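Local coordinates for DNA repair protein XRCC1 (Homo sapiens, PDB 3LQC) that acts as a scaffold in DNA single-strand break repair, assembling repair protein complexes and binding poly-ADP-ribose chains, with this chain holding its N-terminal domain, at residues K41-V46 / S140-S145; S92-S97 / C132-S137. All coordinates share one frame; numbering follows the deposited sequence.

Interaction 1 (K41-V46 / S140-S145). With CO3 (carbonate ion), chain D.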
loop_
_atom_site.group_PDB
_atom_site.type_symbol
_atom_site.label_atom_id
_atom_site.label_comp_id
_atom_site.label_asym_id
_atom_site.label_seq_id
_atom_site.Cartn_x
_atom_site.Cartn_y
_atom_site.Cartn_z
ATOM N N LYS A 41 -0.834 12.738 17.186
ATOM C CA LYS A 41 -0.790 12.054 15.888
ATOM C C LYS A 41 -2.154 11.549 15.420
ATOM O O LYS A 41 -2.373 11.343 14.220
ATOM C CB LYS A 41 0.174 10.867 15.944
ATOM C CG LYS A 41 1.641 11.258 15.986
ATOM C CD LYS A 41 2.511 10.090 16.424
ATOM C CE LYS A 41 3.971 10.515 16.535
ATOM N NZ LYS A 41 4.810 9.486 17.219
ATOM N N THR A 42 -3.068 11.331 16.356
ATOM C CA THR A 42 -4.401 10.879 15.990
ATOM C C THR A 42 -5.450 11.349 16.983
ATOM O O THR A 42 -5.187 11.432 18.180
ATOM C CB THR A 42 -4.462 9.340 15.841
ATOM O OG1 THR A 42 -5.825 8.919 15.897
ATOM C CG2 THR A 42 -3.710 8.658 16.958
ATOM N N ILE A 43 -6.638 11.669 16.480
ATOM C CA ILE A 43 -7.767 12.007 17.338
ATOM C C ILE A 43 -9.017 11.366 16.771
ATOM O O ILE A 43 -9.089 11.101 15.577
ATOM C CB ILE A 43 -8.015 13.528 17.407
ATOM C CG1 ILE A 43 -8.275 14.075 16.005
ATOM C CG2 ILE A 43 -6.843 14.248 18.065
ATOM C CD1 ILE A 43 -9.164 15.263 15.988
ATOM N N SER A 44 -10.008 11.121 17.620
ATOM C CA SER A 44 -11.310 10.674 17.147
ATOM C C SER A 44 -12.430 11.472 17.791
ATOM O O SER A 44 -12.254 12.062 18.855
ATOM C CB SER A 44 -11.512 9.209 17.479
ATOM O OG SER A 44 -11.433 9.031 18.879
ATOM N N VAL A 45 -13.580 11.501 17.131
ATOM C CA VAL A 45 -14.807 11.928 17.776
ATOM C C VAL A 45 -15.759 10.744 17.767
ATOM O O VAL A 45 -15.745 9.933 16.842
ATOM C CB VAL A 45 -15.479 13.123 17.057
ATOM C CG1 VAL A 45 -14.600 14.361 17.115
ATOM C CG2 VAL A 45 -15.797 12.766 15.634
ATOM N N VAL A 46 -16.568 10.628 18.809
ATOM C CA VAL A 46 -17.588 9.601 18.843
ATOM C C VAL A 46 -18.958 10.248 18.911
ATOM O O VAL A 46 -19.215 11.097 19.767
ATOM C CB VAL A 46 -17.406 8.641 20.024
ATOM C CG1 VAL A 46 -18.668 7.797 20.219
ATOM C CG2 VAL A 46 -16.200 7.749 19.793
ATOM N N SER A 140 -0.516 20.530 13.595
ATOM C CA SER A 140 -1.668 21.180 12.984
ATOM C C SER A 140 -2.937 20.730 13.702
ATOM O O SER A 140 -2.974 19.641 14.278
ATOM C CB SER A 140 -1.738 20.867 11.486
ATOM O OG SER A 140 -1.747 19.469 11.259
ATOM N N PRO A 141 -3.973 21.575 13.691
ATOM C CA PRO A 141 -5.237 21.269 14.365
ATOM C C PRO A 141 -6.113 20.434 13.443
ATOM O O PRO A 141 -7.291 20.751 13.265
ATOM C CB PRO A 141 -5.876 22.651 14.552
ATOM C CG PRO A 141 -4.951 23.647 13.865
ATOM C CD PRO A 141 -4.041 22.863 12.986
ATOM N N PHE A 142 -5.533 19.379 12.874
ATOM C CA PHE A 142 -6.161 18.600 11.808
ATOM C C PHE A 142 -7.413 17.855 12.252
ATOM O O PHE A 142 -7.584 17.542 13.422
ATOM C CB PHE A 142 -5.159 17.596 11.235
ATOM C CG PHE A 142 -4.776 16.521 12.197
ATOM C CD1 PHE A 142 -5.590 15.411 12.374
ATOM C CD2 PHE A 142 -3.614 16.625 12.942
ATOM C CE1 PHE A 142 -5.248 14.424 13.270
ATOM C CE2 PHE A 142 -3.262 15.639 13.840
ATOM C CZ PHE A 142 -4.080 14.535 14.006
ATOM N N GLY A 143 -8.276 17.556 11.293
ATOM C CA GLY A 143 -9.499 16.829 11.562
ATOM C C GLY A 143 -10.305 16.749 10.285
ATOM O O GLY A 143 -9.760 16.447 9.220
ATOM N N LEU A 144 -11.601 17.029 10.387
ATOM C CA LEU A 144 -12.476 17.036 9.219
ATOM C C LEU A 144 -13.143 18.380 9.059
ATOM O O LEU A 144 -13.402 19.069 10.041
ATOM C CB LEU A 144 -13.561 15.971 9.351
ATOM C CG LEU A 144 -13.063 14.531 9.398
ATOM C CD1 LEU A 144 -14.228 13.573 9.237
ATOM C CD2 LEU A 144 -12.024 14.327 8.305
ATOM N N SER A 145 -13.429 18.753 7.817
ATOM C CA SER A 145 -14.297 19.896 7.572
ATOM C C SER A 145 -15.726 19.438 7.750
ATOM O O SER A 145 -16.557 20.148 8.302
ATOM C CB SER A 145 -14.093 20.455 6.169
ATOM O OG SER A 145 -12.867 21.159 6.116
HETATM C C CO3 D . -10.298 5.583 19.828
HETATM O O1 CO3 D . -11.155 6.558 19.760
HETATM O O2 CO3 D . -10.642 4.468 20.407
#
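The carbonate ion is bound by the strand of segment 41-46, where Ser44 OG gives a 2.6 Å hydrogen bond to carbonate O1. Lys129 NZ and Arg7 NH2 also bond to the ion, which probably came from the crystallisation liquor. One residue earlier in the strand, Ile43 turns toward segment 140-145. Its CD1 reaches the backbone of Phe142, 3.8 Å from Phe142 O. Arg34 NE gives that oxygen a hydrogen bond; the Ile43 methyl merely packs beside it. Ile43 and Phe142 run past each other in opposite directions, with Ile43 CG1 4.1 Å from Phe142 CE1. The domain has two beta sheets, one mixed and one antiparallel. Ile43 lies on strand 42-49 of the first, and Phe142 sits just before strand 143-150 of the second. Phe142 has CG between its backbone N and carbonyl carbon (chi1 67°), which swings the ring toward the start of strand 42-49. There Phe142 CZ comes within 3.6 Å of Lys41 O, in an oblique approach. Thr42 N meets the ring edge near its plane, 4.1 Å from Phe142 CZ. Arg34 of helix 28-36 makes a cation-pi contact with the same ring and also packs on Ile43.

Interaction 2 (S92-S97 / C132-S137)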
loop_
_atom_site.group_PDB
_atom_site.type_symbol
_atom_site.label_atom_id
_atom_site.label_comp_id
_atom_site.label_asym_id
_atom_site.label_seq_id
_atom_site.Cartn_x
_atom_site.Cartn_y
_atom_site.Cartn_z
ATOM N N SER A 92 -7.017 7.215 2.729
ATOM C CA SER A 92 -6.025 8.266 2.505
ATOM C C SER A 92 -6.649 9.594 2.079
ATOM O O SER A 92 -7.561 9.635 1.256
ATOM C CB SER A 92 -5.016 7.796 1.454
ATOM O OG SER A 92 -4.196 8.853 1.018
ATOM N N PHE A 93 -6.152 10.680 2.651
ATOM C CA PHE A 93 -6.608 12.010 2.281
ATOM C C PHE A 93 -5.430 12.923 1.983
ATOM O O PHE A 93 -5.567 13.894 1.243
ATOM C CB PHE A 93 -7.497 12.606 3.371
ATOM C CG PHE A 93 -8.894 12.081 3.340
ATOM C CD1 PHE A 93 -9.896 12.788 2.700
ATOM C CD2 PHE A 93 -9.197 10.857 3.906
ATOM C CE1 PHE A 93 -11.186 12.293 2.647
ATOM C CE2 PHE A 93 -10.483 10.358 3.852
ATOM C CZ PHE A 93 -11.478 11.079 3.225
ATOM N N MET A 94 -4.272 12.598 2.554
ATOM C CA MET A 94 -3.037 13.313 2.245
ATOM C C MET A 94 -1.863 12.357 2.264
ATOM O O MET A 94 -1.846 11.404 3.043
ATOM C CB MET A 94 -2.775 14.427 3.260
ATOM C CG MET A 94 -3.907 15.413 3.406
ATOM S SD MET A 94 -3.525 16.678 4.623
ATOM C CE MET A 94 -2.245 17.612 3.796
ATOM N N SER A 95 -0.877 12.626 1.416
ATOM C CA SER A 95 0.379 11.893 1.461
ATOM C C SER A 95 1.230 12.487 2.565
ATOM O O SER A 95 0.940 13.583 3.055
ATOM C CB SER A 95 1.120 12.033 0.135
ATOM O OG SER A 95 1.506 13.375 -0.054
ATOM N N PRO A 96 2.284 11.768 2.970
ATOM C CA PRO A 96 3.252 12.332 3.916
ATOM C C PRO A 96 3.850 13.652 3.417
ATOM O O PRO A 96 3.982 14.583 4.221
ATOM C CB PRO A 96 4.320 11.238 4.005
ATOM C CG PRO A 96 3.550 9.976 3.756
ATOM C CD PRO A 96 2.532 10.340 2.712
ATOM N N SER A 97 4.190 13.729 2.128
ATOM C CA SER A 97 4.702 14.962 1.521
ATOM C C SER A 97 3.697 16.083 1.696
ATOM O O SER A 97 4.022 17.160 2.203
ATOM C CB SER A 97 4.937 14.810 0.008
ATOM O OG SER A 97 5.447 13.548 -0.340
ATOM N N CYS A 132 -9.243 10.371 12.875
ATOM C CA CYS A 132 -8.384 11.149 11.991
ATOM C C CYS A 132 -6.927 10.955 12.377
ATOM O O CYS A 132 -6.531 11.204 13.514
ATOM C CB CYS A 132 -8.749 12.630 12.066
ATOM S SG CYS A 132 -10.417 13.031 11.531
ATOM N N SER A 133 -6.119 10.503 11.436
ATOM C CA SER A 133 -4.709 10.277 11.719
ATOM C C SER A 133 -3.849 11.213 10.901
ATOM O O SER A 133 -4.063 11.379 9.699
ATOM C CB SER A 133 -4.326 8.832 11.434
ATOM O OG SER A 133 -4.895 7.965 12.392
ATOM N N GLN A 134 -2.875 11.829 11.558
ATOM C CA GLN A 134 -1.974 12.754 10.884
ATOM C C GLN A 134 -0.621 12.760 11.581
ATOM O O GLN A 134 -0.290 13.705 12.296
ATOM C CB GLN A 134 -2.575 14.161 10.844
ATOM C CG GLN A 134 -1.718 15.203 10.120
ATOM C CD GLN A 134 -1.066 14.662 8.859
ATOM O OE1 GLN A 134 -0.047 13.976 8.922
ATOM N NE2 GLN A 134 -1.645 14.978 7.709
ATOM N N PRO A 135 0.166 11.693 11.361
ATOM C CA PRO A 135 1.462 11.443 11.996
ATOM C C PRO A 135 2.540 12.357 11.452
ATOM O O PRO A 135 3.608 12.441 12.053
ATOM C CB PRO A 135 1.803 10.006 11.576
ATOM C CG PRO A 135 0.660 9.507 10.799
ATOM C CD PRO A 135 -0.149 10.671 10.354
ATOM N N TYR A 136 2.266 13.011 10.326
ATOM C CA TYR A 136 3.289 13.759 9.597
ATOM C C TYR A 136 3.224 15.249 9.888
ATOM O O TYR A 136 4.148 15.989 9.573
ATOM C CB TYR A 136 3.156 13.499 8.089
ATOM C CG TYR A 136 2.968 12.038 7.788
ATOM C CD1 TYR A 136 3.949 11.116 8.127
ATOM C CD2 TYR A 136 1.803 11.568 7.194
ATOM C CE1 TYR A 136 3.786 9.771 7.870
ATOM C CE2 TYR A 136 1.627 10.215 6.940
ATOM C CZ TYR A 136 2.624 9.325 7.282
ATOM O OH TYR A 136 2.472 7.980 7.048
ATOM N N SER A 137 2.123 15.674 10.495
ATOM C CA SER A 137 1.902 17.071 10.817
ATOM C C SER A 137 1.202 17.161 12.170
ATOM O O SER A 137 0.136 17.755 12.291
ATOM C CB SER A 137 1.057 17.727 9.721
ATOM O OG SER A 137 1.108 19.142 9.807
#
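Pro96 lies against one face of the Tyr136 ring, where the first turn of helix 96-101 meets the loop that follows strand 125-133. Ser95 is the N-cap of this helix. Its OG caps a backbone N in the first turn, and its own N bonds to Glu98 OE1, as in a capping box. Pro96 and Tyr136 contribute most of the buried surface. Their side chains lie side by side and point the same way. Pro96 CB makes a CH-pi contact 3.9 Å from the centroid of the Tyr136 ring, only 2° off the ring normal. Pro96 CG continues along the face to the phenol end, 3.7 Å from Tyr136 CZ. At the other end of the ring, Pro96 CA is 3.7 Å from Tyr136 CD2. Pro135 covers the opposite face, with its CG offset toward the rim, so the ring sits between two prolines. Tyr136 OH bonds to the backbone of a chain of another protein, and an aromatic side chain of that chain packs on Pro96. Replacing Tyr136 by an alanine is likely to strip Pro96 of the ring face it rests on and leave that neighbouring backbone without its hydroxyl partner. Gln134 is the third main contributor. It was modelled in two conformers. In the one described here its chain bends at chi2 (40°), which brings OE1 back over the loop. Tyr136 N donates to Gln134 OE1 at 2.9 Å, in the carbonyl plane and with an N-H...O angle of 145°. Gln134 NE2 is bonded to Ser99 OG and Gly64 O. Met94 crosses the glutamine at about a right angle, and its SD lies 4.0 Å from Gln134 NE2.

Interactions 1 and 2 have centres 11 Å apart and meet directly. Strands 42-49 and 125-133 are antiparallel neighbours in the mixed sheet. A probable hydrogen bond from Cys132 N to Ile43 O joins the strands, and one from Gln134 N to Lys41 O continues the pairing just past their ends, both 2.8 Å. Phe142 of interaction 1 also packs on Gln134 of interaction 2, with Phe142 CD2 3.4 Å from Gln134 CB. Along the chain, interaction 2 is nested inside the loop closed by interaction 1. Interaction 1 holds Ser44 of the carbonate pocket. Interaction 2 has more residues, among them Pro96 and Tyr136, against the chain of another protein, which Lys41 of interaction 1 also touches.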